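Local structure of mandelate racemase/muconate lactonizing enzyme family protein (Bradyrhizobium sp. ORS 278, 3TOY) at residues W274-F279 with W304-G309; L130-W135 with P293-V298; Q310-S315 with V333-H338; A269-W274 with S319-P324. The protein belongs to the mandelate racemase/muconate lactonizing enzyme family of the enolase superfamily and carries a calcium ion in its barrel domain. One frame throughout, in Å; residues are numbered along the deposited sequence. Where two conformers were deposited one is given.

Three of the four contacts lie wholly in the barrel domain; contact 2 ties that domain to helix 122-142 of the N-terminal family region. Contact 4 holds Glu271 of the calcium site formed with Asp219 and Glu245, and its centre is about 4 Å from the centre of the chain. From the centre of contact 4, those of contacts 1 and 2 are each about 11 Å away and that of contact 3 about 14 Å. Asp294 OD2 of contact 2 hydrogen-bonds His321 ND1 of contact 4 at 2.8 Å, and Trp274 is shared by contacts 1 and 4. Contacts 1 and 3 follow one another along helix 300-314, where Gln310 NE2 reaches Pro276 O (3.1 Å), and both touch the second subunit.

Contact 1: W274-F279 with W304-G309; sequences WFPRGF and WLNVAG. With P4C (O-acetaldehydyl-hexaethylene glycol), chain H.
Val307 reaches from helix 300-314 to two residues of helix 275-285, Pro276 and Phe279. From its CB the two methyls part: CG1 goes to Phe279 alone, CG2 into the notch between Pro276 and Phe279. CG1, anti to the backbone N (chi1 174°), sits over one face of the Phe279 ring, 4.2 Å from the centroid and 27° off the normal, a CH-pi contact. CG2 lies 3.7 Å from Pro276 CA and 3.9 Å from Phe279 CB, bridging the two residues one helical turn apart. The short helical segments run roughly parallel, their axes 25° apart and 9.0 Å at closest approach. They are consecutive outer helices of the barrel, joined through strand 290-291, as expected of a beta/alpha barrel of the enolase superfamily. One residue before Val307, the Asn306 side chain crosses the Pro276 ring at about a right angle, with Pro276 CB 3.5 Å from Asn306 CG. The amide's polar ends are engaged elsewhere: Asn306 ND2 donates to Asp312 of the second subunit, and OD1 accepts from Gln310 NE2. Beside them Leu305 turns away from helix 275-285 and lays its CD1 3.6 Å from C9 of O-acetaldehydyl-hexaethylene glycol.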
# COMPACT_ATOMS: atom_id res chain seq x y z
N TRP A 274 13.41 22.25 -7.27
CA TRP A 274 13.49 23.52 -6.53
C TRP A 274 13.51 23.32 -5.02
O TRP A 274 12.51 22.89 -4.45
CB TRP A 274 12.30 24.44 -6.93
CG TRP A 274 12.36 24.80 -8.38
CD1 TRP A 274 11.62 24.28 -9.40
CD2 TRP A 274 13.28 25.74 -8.98
NE1 TRP A 274 12.01 24.84 -10.60
CE2 TRP A 274 13.02 25.75 -10.36
CE3 TRP A 274 14.30 26.56 -8.47
CZ2 TRP A 274 13.74 26.55 -11.26
CZ3 TRP A 274 15.02 27.38 -9.36
CH2 TRP A 274 14.73 27.37 -10.73
N PHE A 275 14.63 23.69 -4.39
CA PHE A 275 14.74 23.82 -2.94
C PHE A 275 14.59 22.51 -2.18
O PHE A 275 14.29 21.48 -2.79
CB PHE A 275 13.75 24.87 -2.40
CG PHE A 275 14.13 26.27 -2.82
CD1 PHE A 275 15.08 26.97 -2.11
CD2 PHE A 275 13.55 26.84 -3.95
CE1 PHE A 275 15.46 28.27 -2.50
CE2 PHE A 275 13.91 28.11 -4.36
CZ PHE A 275 14.87 28.82 -3.63
N PRO A 276 14.84 22.54 -0.87
CA PRO A 276 14.76 21.27 -0.14
C PRO A 276 13.39 20.60 -0.30
O PRO A 276 13.31 19.36 -0.38
CB PRO A 276 15.03 21.67 1.30
CG PRO A 276 16.11 22.79 1.11
CD PRO A 276 15.57 23.57 -0.08
N ARG A 277 12.32 21.39 -0.37
CA ARG A 277 10.98 20.76 -0.50
C ARG A 277 10.82 20.04 -1.82
O ARG A 277 10.19 18.98 -1.87
CB ARG A 277 9.84 21.75 -0.30
CG ARG A 277 8.41 21.12 -0.47
CD ARG A 277 8.13 20.09 0.63
NE ARG A 277 8.28 20.70 1.94
CZ ARG A 277 8.58 20.05 3.07
NH1 ARG A 277 8.72 18.73 3.06
NH2 ARG A 277 8.72 20.72 4.21
N GLY A 278 11.37 20.60 -2.89
CA GLY A 278 11.30 19.96 -4.21
C GLY A 278 11.97 18.59 -4.17
O GLY A 278 11.48 17.64 -4.79
N PHE A 279 13.08 18.50 -3.44
CA PHE A 279 13.73 17.21 -3.26
C PHE A 279 12.92 16.28 -2.37
O PHE A 279 12.84 15.08 -2.66
CB PHE A 279 15.17 17.38 -2.75
CG PHE A 279 16.09 17.73 -3.86
CD1 PHE A 279 16.70 16.73 -4.58
CD2 PHE A 279 16.20 19.06 -4.30
CE1 PHE A 279 17.49 17.03 -5.68
CE2 PHE A 279 17.00 19.37 -5.41
CZ PHE A 279 17.64 18.36 -6.11
N TRP A 304 21.41 23.08 -0.04
CA TRP A 304 22.17 21.84 -0.30
C TRP A 304 22.34 21.01 0.96
O TRP A 304 22.14 19.77 0.94
CB TRP A 304 23.56 22.17 -0.88
CG TRP A 304 24.41 20.97 -1.11
CD1 TRP A 304 25.04 20.23 -0.17
CD2 TRP A 304 24.71 20.36 -2.37
NE1 TRP A 304 25.72 19.19 -0.76
CE2 TRP A 304 25.52 19.25 -2.11
CE3 TRP A 304 24.35 20.64 -3.69
CZ2 TRP A 304 26.00 18.42 -3.12
CZ3 TRP A 304 24.81 19.82 -4.69
CH2 TRP A 304 25.64 18.73 -4.40
N LEU A 305 22.73 21.67 2.06
CA LEU A 305 22.98 20.94 3.31
C LEU A 305 21.72 20.24 3.85
O LEU A 305 21.81 19.13 4.41
CB LEU A 305 23.59 21.87 4.38
CG LEU A 305 24.98 22.41 4.03
CD1 LEU A 305 25.36 23.53 5.01
CD2 LEU A 305 26.07 21.32 3.99
N ASN A 306 20.56 20.86 3.70
CA ASN A 306 19.29 20.24 4.06
C ASN A 306 19.10 18.97 3.22
O ASN A 306 18.82 17.88 3.75
CB ASN A 306 18.15 21.22 3.76
CG ASN A 306 16.76 20.74 4.24
OD1 ASN A 306 16.27 19.62 3.93
ND2 ASN A 306 16.08 21.64 4.96
N VAL A 307 19.24 19.13 1.91
CA VAL A 307 19.09 17.99 0.97
C VAL A 307 20.12 16.88 1.23
O VAL A 307 19.84 15.70 1.05
CB VAL A 307 19.10 18.46 -0.52
CG1 VAL A 307 19.09 17.25 -1.49
CG2 VAL A 307 17.87 19.34 -0.81
N ALA A 308 21.32 17.21 1.70
CA ALA A 308 22.31 16.20 2.00
C ALA A 308 21.78 15.27 3.11
O ALA A 308 22.05 14.08 3.08
CB ALA A 308 23.63 16.84 2.43
N GLY A 309 21.06 15.85 4.07
CA GLY A 309 20.48 15.05 5.19
C GLY A 309 19.39 14.12 4.65
O GLY A 309 19.31 12.94 5.03
O1 P4C H . 23.54 17.66 6.83
C2 P4C H . 24.54 18.28 6.00
C3 P4C H . 25.92 18.18 6.63
O4 P4C H . 26.17 19.31 7.48
C5 P4C H . 27.55 19.72 7.45
C6 P4C H . 27.83 20.82 8.47
O7 P4C H . 27.31 22.07 8.03
C8 P4C H . 27.12 23.06 9.05
C9 P4C H . 26.22 24.16 8.47
O10 P4C H . 24.93 24.11 9.10
C11 P4C H . 23.91 24.75 8.34
C12 P4C H . 22.55 24.42 8.95
O13 P4C H . 22.15 23.08 8.60
C14 P4C H . 20.76 22.86 8.90
C15 P4C H . 20.44 21.37 8.77
O16 P4C H . 20.08 21.07 7.42

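Contact 2: L130-W135 with P293-V298; sequences LDMAFW and PDLMKV
Met132 reaches out of helix 122-142 and sets its sulfur against Leu295, in the loop that follows strand 290-291. The two side chains are inclined to each other rather than laid flank to flank. The touching is done by the thioether on one side and the first carbon on the other: Met132 SD is 3.8 Å from Leu295 CB. With chi2 near -176° the methionine runs straight out as far as its sulfur, then bends at chi3 (-79°), which carries the methyl on past Leu295. There Met132 CE lies 4.1 Å from Leu295 O and 4.5 Å from Met296 N, so the end of the chain rests against backbone. The contact is apolar and buried, with no hydrogen bond across it.

That backbone is held in shape from within. Met296 N donates to Asp294 OD1 at 2.7 Å, an Asx turn, while Asp294 O accepts from both Lys297 N and Val298 N. The other carboxylate oxygen of Asp294 bonds His321, which links this turn to the metal site.

Leu323, in the loop before helix 324-330, also packs on Met132, and Leu295 leans on Trp304 of helix 300-314. Asp131 and Trp135 both hydrogen-bond Thr302 of that helix, while Leu130, Ala133 and Phe134 of helix 122-142 rest on strand 50-64.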
# COMPACT_ATOMS: atom_id res chain seq x y z
N LEU A 130 22.42 34.45 -4.15
CA LEU A 130 22.70 35.27 -2.98
C LEU A 130 23.23 34.43 -1.83
O LEU A 130 24.23 34.77 -1.19
CB LEU A 130 21.47 36.08 -2.54
CG LEU A 130 21.10 37.23 -3.49
CD1 LEU A 130 19.69 37.75 -3.31
CD2 LEU A 130 22.13 38.38 -3.36
N ASP A 131 22.57 33.31 -1.57
CA ASP A 131 23.03 32.43 -0.50
C ASP A 131 24.49 32.01 -0.68
O ASP A 131 25.27 32.02 0.28
CB ASP A 131 22.12 31.19 -0.38
CG ASP A 131 22.54 30.28 0.75
OD1 ASP A 131 22.12 30.53 1.91
OD2 ASP A 131 23.32 29.34 0.49
N MET A 132 24.87 31.64 -1.89
CA MET A 132 26.26 31.21 -2.13
C MET A 132 27.24 32.36 -1.86
O MET A 132 28.29 32.18 -1.25
CB MET A 132 26.44 30.72 -3.57
CG MET A 132 25.92 29.30 -3.83
SD MET A 132 26.26 28.75 -5.50
CE MET A 132 24.95 29.58 -6.39
N ALA A 133 26.87 33.55 -2.32
CA ALA A 133 27.71 34.73 -2.10
C ALA A 133 27.81 35.05 -0.60
O ALA A 133 28.88 35.45 -0.14
CB ALA A 133 27.19 35.91 -2.89
N PHE A 134 26.74 34.83 0.17
CA PHE A 134 26.85 35.06 1.62
C PHE A 134 27.87 34.13 2.28
O PHE A 134 28.67 34.54 3.13
CB PHE A 134 25.54 34.89 2.39
CG PHE A 134 24.38 35.70 1.89
CD1 PHE A 134 24.55 36.99 1.38
CD2 PHE A 134 23.09 35.18 1.97
CE1 PHE A 134 23.46 37.72 0.94
CE2 PHE A 134 22.00 35.90 1.52
CZ PHE A 134 22.18 37.17 1.01
N TRP A 135 27.81 32.85 1.94
CA TRP A 135 28.74 31.91 2.53
C TRP A 135 30.16 32.22 2.06
O TRP A 135 31.13 32.05 2.81
CB TRP A 135 28.36 30.46 2.14
CG TRP A 135 27.28 29.87 3.03
CD1 TRP A 135 25.94 29.76 2.74
CD2 TRP A 135 27.45 29.32 4.34
NE1 TRP A 135 25.28 29.16 3.80
CE2 TRP A 135 26.19 28.88 4.79
CE3 TRP A 135 28.56 29.15 5.18
CZ2 TRP A 135 26.00 28.31 6.04
CZ3 TRP A 135 28.36 28.59 6.43
CH2 TRP A 135 27.10 28.16 6.84
N PRO A 293 21.60 17.70 -7.21
CA PRO A 293 21.06 19.05 -7.10
C PRO A 293 21.99 20.07 -7.78
O PRO A 293 23.20 19.82 -7.90
CB PRO A 293 21.00 19.31 -5.60
CG PRO A 293 21.08 17.94 -4.95
CD PRO A 293 21.86 17.08 -5.89
N ASP A 294 21.40 21.17 -8.24
CA ASP A 294 22.11 22.35 -8.76
C ASP A 294 22.09 23.38 -7.64
O ASP A 294 21.02 23.73 -7.11
CB ASP A 294 21.34 22.87 -9.98
CG ASP A 294 22.07 24.01 -10.70
OD1 ASP A 294 22.67 24.88 -10.01
OD2 ASP A 294 22.03 24.01 -11.95
N LEU A 295 23.26 23.88 -7.26
CA LEU A 295 23.29 24.87 -6.20
C LEU A 295 22.43 26.09 -6.53
O LEU A 295 21.99 26.78 -5.62
CB LEU A 295 24.74 25.30 -5.91
CG LEU A 295 25.52 24.30 -5.06
CD1 LEU A 295 27.04 24.54 -5.18
CD2 LEU A 295 25.09 24.35 -3.60
N MET A 296 22.19 26.36 -7.82
CA MET A 296 21.36 27.52 -8.21
C MET A 296 19.88 27.29 -7.96
O MET A 296 19.11 28.24 -7.95
CB MET A 296 21.46 27.79 -9.71
CG MET A 296 22.80 27.99 -10.29
SD MET A 296 22.50 28.54 -11.99
CE MET A 296 22.02 27.04 -12.86
N LYS A 297 19.46 26.03 -7.81
CA LYS A 297 18.00 25.75 -7.74
C LYS A 297 17.62 25.07 -6.42
O LYS A 297 16.48 25.14 -5.97
CB LYS A 297 17.58 24.87 -8.92
CG LYS A 297 17.75 25.55 -10.27
CD LYS A 297 17.08 24.77 -11.38
CE LYS A 297 17.06 25.57 -12.69
NZ LYS A 297 16.35 24.87 -13.79
N VAL A 298 18.61 24.44 -5.79
CA VAL A 298 18.41 23.80 -4.49
C VAL A 298 18.37 24.76 -3.28
O VAL A 298 18.07 24.32 -2.16
CB VAL A 298 19.46 22.70 -4.26
CG1 VAL A 298 20.77 23.31 -3.79
CG2 VAL A 298 18.99 21.68 -3.20

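Contact 3: Q310-S315 with V333-H338; sequences QADAAS and VTPTAH. With P4C (O-acetaldehydyl-hexaethylene glycol), chain R.
Thr336 and Pro335 meet the last turns of helix 300-314 at Ala311 and Asp312. Thr336 sends a branch to each: OG1 stands 3.7 Å from Ala311 CB, while CG2 lies 3.8 Å from Asp312 CA and 3.9 Å from Ala311 O, against the helix backbone. Beside it the Pro335 ring crosses the Asp312 side chain at about a right angle, with Pro335 CB 3.8 Å from Asp312 CG.

The next shell sets these groups in place. A type I beta turn from Thr334 to Ala337 presents Pro335 and Thr336 at its two corners, closed by Ala337 N to Thr334 O (3.0 Å). With chi1 at 62°, OG1 of Thr336 is directed back to hydrogen-bond the carbonyl of Ile316. The helix itself ends in a Schellman motif at Ser315. Beyond the turn, His338 has C2 of a bound O-acetaldehydyl-hexaethylene glycol over one ring face, toward the rim, 3.8 Å above the plane.

Across the two segments there is no hydrogen bond; all contact is van der Waals, Thr336 OG1 on Ala311 CB included. The polar ends bond Ile316 and Asn306 of the second subunit, so Asp312 packs its carbon flank on Pro335 while OD2 bonds at the subunit interface.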
# COMPACT_ATOMS: atom_id res chain seq x y z
N GLN A 310 18.56 14.65 3.77
CA GLN A 310 17.50 13.87 3.14
C GLN A 310 18.10 12.72 2.34
O GLN A 310 17.61 11.60 2.39
CB GLN A 310 16.70 14.73 2.17
CG GLN A 310 15.87 15.85 2.79
CD GLN A 310 15.02 16.52 1.74
OE1 GLN A 310 14.41 15.85 0.92
NE2 GLN A 310 14.99 17.87 1.75
N ALA A 311 19.15 13.01 1.57
CA ALA A 311 19.76 11.96 0.73
C ALA A 311 20.39 10.85 1.56
O ALA A 311 20.32 9.66 1.20
CB ALA A 311 20.78 12.57 -0.27
N ASP A 312 21.02 11.22 2.67
CA ASP A 312 21.55 10.23 3.58
C ASP A 312 20.41 9.36 4.09
O ASP A 312 20.50 8.13 4.07
CB ASP A 312 22.26 10.91 4.76
CG ASP A 312 22.89 9.93 5.72
OD1 ASP A 312 23.44 8.92 5.25
OD2 ASP A 312 22.80 10.16 6.94
N ALA A 313 19.30 9.97 4.52
CA ALA A 313 18.20 9.17 5.04
C ALA A 313 17.61 8.22 3.98
O ALA A 313 17.21 7.10 4.30
CB ALA A 313 17.09 10.06 5.58
N ALA A 314 17.54 8.68 2.74
CA ALA A 314 16.96 7.88 1.66
C ALA A 314 17.96 6.93 1.02
O ALA A 314 17.57 6.18 0.11
CB ALA A 314 16.39 8.79 0.58
N SER A 315 19.22 6.98 1.45
CA SER A 315 20.34 6.23 0.85
C SER A 315 20.49 6.49 -0.65
O SER A 315 20.52 5.57 -1.47
CB SER A 315 20.25 4.72 1.14
OG SER A 315 20.13 4.51 2.54
N VAL A 333 31.15 17.40 2.63
CA VAL A 333 30.36 17.25 3.86
C VAL A 333 28.99 16.60 3.59
O VAL A 333 28.10 16.66 4.43
CB VAL A 333 30.19 18.59 4.60
CG1 VAL A 333 31.59 19.10 5.10
CG2 VAL A 333 29.50 19.63 3.69
N THR A 334 28.87 15.98 2.43
CA THR A 334 27.62 15.35 1.98
C THR A 334 27.79 13.86 2.25
O THR A 334 28.68 13.22 1.66
CB THR A 334 27.40 15.60 0.48
OG1 THR A 334 27.30 17.01 0.24
CG2 THR A 334 26.12 14.87 -0.06
N PRO A 335 26.98 13.29 3.16
CA PRO A 335 27.21 11.92 3.56
C PRO A 335 27.25 10.95 2.39
O PRO A 335 28.08 10.03 2.40
CB PRO A 335 26.01 11.61 4.47
CG PRO A 335 25.68 12.95 5.09
CD PRO A 335 25.89 13.92 3.93
N THR A 336 26.39 11.15 1.40
CA THR A 336 26.33 10.21 0.27
C THR A 336 27.01 10.75 -0.98
O THR A 336 26.67 10.36 -2.10
CB THR A 336 24.87 9.79 -0.08
OG1 THR A 336 24.09 10.93 -0.49
CG2 THR A 336 24.21 9.14 1.14
N ALA A 337 27.99 11.62 -0.80
CA ALA A 337 28.68 12.22 -1.94
C ALA A 337 29.08 11.19 -3.00
O ALA A 337 29.62 10.13 -2.69
CB ALA A 337 29.95 12.99 -1.48
N HIS A 338 28.86 11.54 -4.26
CA HIS A 338 29.06 10.60 -5.36
C HIS A 338 30.03 11.27 -6.35
O HIS A 338 31.25 11.14 -6.18
CB HIS A 338 27.68 10.24 -5.97
CG HIS A 338 27.71 9.11 -6.95
ND1 HIS A 338 26.63 8.82 -7.76
CD2 HIS A 338 28.66 8.19 -7.24
CE1 HIS A 338 26.91 7.76 -8.51
NE2 HIS A 338 28.14 7.36 -8.22
O1 P4C R . 26.63 3.71 -5.16
C2 P4C R . 27.38 4.92 -5.31
C3 P4C R . 28.77 4.78 -4.70
O4 P4C R . 29.28 6.10 -4.51
C5 P4C R . 30.62 6.15 -3.99
C6 P4C R . 31.42 7.28 -4.66
O7 P4C R . 31.90 6.81 -5.92
C8 P4C R . 32.53 7.79 -6.77
C9 P4C R . 33.80 7.16 -7.36
O10 P4C R . 33.63 6.58 -8.66
C11 P4C R . 34.56 5.51 -8.93
C12 P4C R . 34.06 4.17 -8.39
O13 P4C R . 33.99 3.17 -9.42
C14 P4C R . 33.11 2.08 -9.11
C15 P4C R . 31.71 2.27 -9.70
O16 P4C R . 31.43 1.37 -10.78
C17 P4C R . 30.38 1.82 -11.65
C18 P4C R . 30.41 1.13 -13.02
O19 P4C R . 31.31 1.79 -13.91
C20 P4C R . 31.86 0.93 -14.92
C21 P4C R . 33.11 1.54 -15.54
O22 P4C R . 34.22 1.46 -14.64

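Contact 4: A269-W274 with S319-P324; sequences AGENWW and SSHILP. With CA (calcium ion), chain E; ACT (acetate ion), chain F.
The calcium site at the C-terminal mouth of the barrel joins loops 269-274 and 319-324 through Glu271 and His321. Glu271 grips the ion with both carboxylate oxygens, OE1 at 2.4 Å and OE2 at 2.6 Å, and Asp219, Glu245, two waters and an acetate complete the shell. The Glu271 side chain also lies along one face of the His321 imidazole. Glu271 CB is 3.6 Å from the ring centroid in a CH-pi contact, and farther out the carboxylate stacks on the ring with the planes 24° apart. A chi1 of 77° starts the glutamate between its own backbone N and carbonyl carbon, and beyond CG the chain extends along the ring to the metal. Glu271 OE2 comes within 3.2 Å of His321 NE2, but the angle is poor and no hydrogen bond forms. NE2 donates instead to the acetate, reaching its O at 2.8 Å in a nearly straight bond (172°), while the acetate's other oxygen, OXT, binds calcium.

Ile322 CG1 lies over the opposite face of the imidazole, toward its rim. Held by Asp294 at ND1 and by acetate at NE2, the ring is fixed in rotation. Three acidic metal ligands at the C-terminal ends of strands 215-219, 243-245 and 267-269 are a hallmark of the enolase superfamily; the His-Asp pair alongside marks its mandelate racemase branch.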
# COMPACT_ATOMS: atom_id res chain seq x y z
N ALA A 269 18.62 12.25 -11.48
CA ALA A 269 17.77 13.42 -11.73
C ALA A 269 18.04 14.45 -10.67
O ALA A 269 18.82 14.22 -9.77
CB ALA A 269 16.27 13.03 -11.76
N GLY A 270 17.38 15.60 -10.75
CA GLY A 270 17.46 16.56 -9.64
C GLY A 270 18.04 17.93 -9.97
O GLY A 270 17.86 18.88 -9.21
N GLU A 271 18.68 18.05 -11.12
CA GLU A 271 19.35 19.33 -11.42
C GLU A 271 18.35 20.44 -11.66
O GLU A 271 18.71 21.62 -11.68
CB GLU A 271 20.27 19.21 -12.64
CG GLU A 271 19.53 19.20 -13.99
CD GLU A 271 20.42 18.65 -15.09
OE1 GLU A 271 20.97 17.55 -14.92
OE2 GLU A 271 20.57 19.31 -16.14
N ASN A 272 17.08 20.08 -11.87
CA ASN A 272 16.06 21.09 -12.11
C ASN A 272 14.97 21.22 -11.03
O ASN A 272 14.02 22.01 -11.20
CB ASN A 272 15.45 20.90 -13.52
CG ASN A 272 16.46 21.20 -14.59
OD1 ASN A 272 17.11 22.24 -14.52
ND2 ASN A 272 16.66 20.29 -15.55
N TRP A 273 15.12 20.49 -9.92
CA TRP A 273 14.16 20.56 -8.83
C TRP A 273 14.46 21.74 -7.90
O TRP A 273 15.62 22.17 -7.74
CB TRP A 273 14.09 19.25 -8.04
CG TRP A 273 13.73 18.06 -8.89
CD1 TRP A 273 13.02 18.08 -10.06
CD2 TRP A 273 14.04 16.68 -8.63
NE1 TRP A 273 12.89 16.79 -10.55
CE2 TRP A 273 13.49 15.92 -9.69
CE3 TRP A 273 14.72 16.00 -7.61
CZ2 TRP A 273 13.63 14.53 -9.77
CZ3 TRP A 273 14.86 14.59 -7.69
CH2 TRP A 273 14.32 13.89 -8.76
N TRP A 274 13.41 22.25 -7.27
CA TRP A 274 13.49 23.52 -6.53
C TRP A 274 13.51 23.32 -5.02
O TRP A 274 12.51 22.89 -4.45
CB TRP A 274 12.30 24.44 -6.93
CG TRP A 274 12.36 24.80 -8.38
CD1 TRP A 274 11.62 24.28 -9.40
CD2 TRP A 274 13.28 25.74 -8.98
NE1 TRP A 274 12.01 24.84 -10.60
CE2 TRP A 274 13.02 25.75 -10.36
CE3 TRP A 274 14.30 26.56 -8.47
CZ2 TRP A 274 13.74 26.55 -11.26
CZ3 TRP A 274 15.02 27.38 -9.36
CH2 TRP A 274 14.73 27.37 -10.73
N SER A 319 25.24 13.72 -6.25
CA SER A 319 26.24 14.37 -7.08
C SER A 319 25.88 15.85 -7.24
O SER A 319 24.87 16.29 -6.71
CB SER A 319 26.28 13.66 -8.44
OG SER A 319 26.76 12.33 -8.29
N SER A 320 26.70 16.60 -7.99
CA SER A 320 26.37 17.99 -8.27
C SER A 320 26.03 18.22 -9.73
O SER A 320 26.43 17.46 -10.62
CB SER A 320 27.55 18.90 -7.85
OG SER A 320 28.75 18.47 -8.49
N HIS A 321 25.26 19.28 -9.97
CA HIS A 321 25.05 19.75 -11.32
C HIS A 321 25.78 21.07 -11.55
O HIS A 321 25.43 22.09 -10.95
CB HIS A 321 23.58 20.02 -11.60
CG HIS A 321 23.34 20.48 -13.00
ND1 HIS A 321 22.70 21.67 -13.29
CD2 HIS A 321 23.66 19.92 -14.18
CE1 HIS A 321 22.63 21.82 -14.60
NE2 HIS A 321 23.20 20.77 -15.17
N ILE A 322 26.77 21.03 -12.45
CA ILE A 322 27.64 22.16 -12.80
C ILE A 322 28.07 22.99 -11.59
O ILE A 322 28.25 22.46 -10.49
CB ILE A 322 27.04 23.00 -13.95
CG1 ILE A 322 25.76 23.71 -13.51
CG2 ILE A 322 26.84 22.14 -15.17
CD1 ILE A 322 25.12 24.53 -14.61
N LEU A 323 28.34 24.29 -11.78
CA LEU A 323 28.93 25.08 -10.68
C LEU A 323 29.98 24.26 -9.90
O LEU A 323 29.89 24.10 -8.67
CB LEU A 323 27.84 25.62 -9.73
CG LEU A 323 27.16 26.95 -10.13
CD1 LEU A 323 26.35 26.83 -11.41
CD2 LEU A 323 26.31 27.51 -9.00
N PRO A 324 31.00 23.76 -10.61
CA PRO A 324 31.97 22.86 -9.98
C PRO A 324 32.77 23.52 -8.87
O PRO A 324 33.21 22.85 -7.94
CB PRO A 324 32.90 22.46 -11.13
CG PRO A 324 32.69 23.49 -12.16
CD PRO A 324 31.29 23.98 -12.04
CA CA E . 21.92 17.26 -17.12
C ACT F . 22.58 20.24 -18.74
O ACT F . 23.54 20.55 -17.98
OXT ACT F . 22.31 19.03 -18.82
CH3 ACT F . 21.79 21.27 -19.50
O HOH W 1 19.84 16.50 -17.60
O HOH W 2 24.20 18.15 -16.92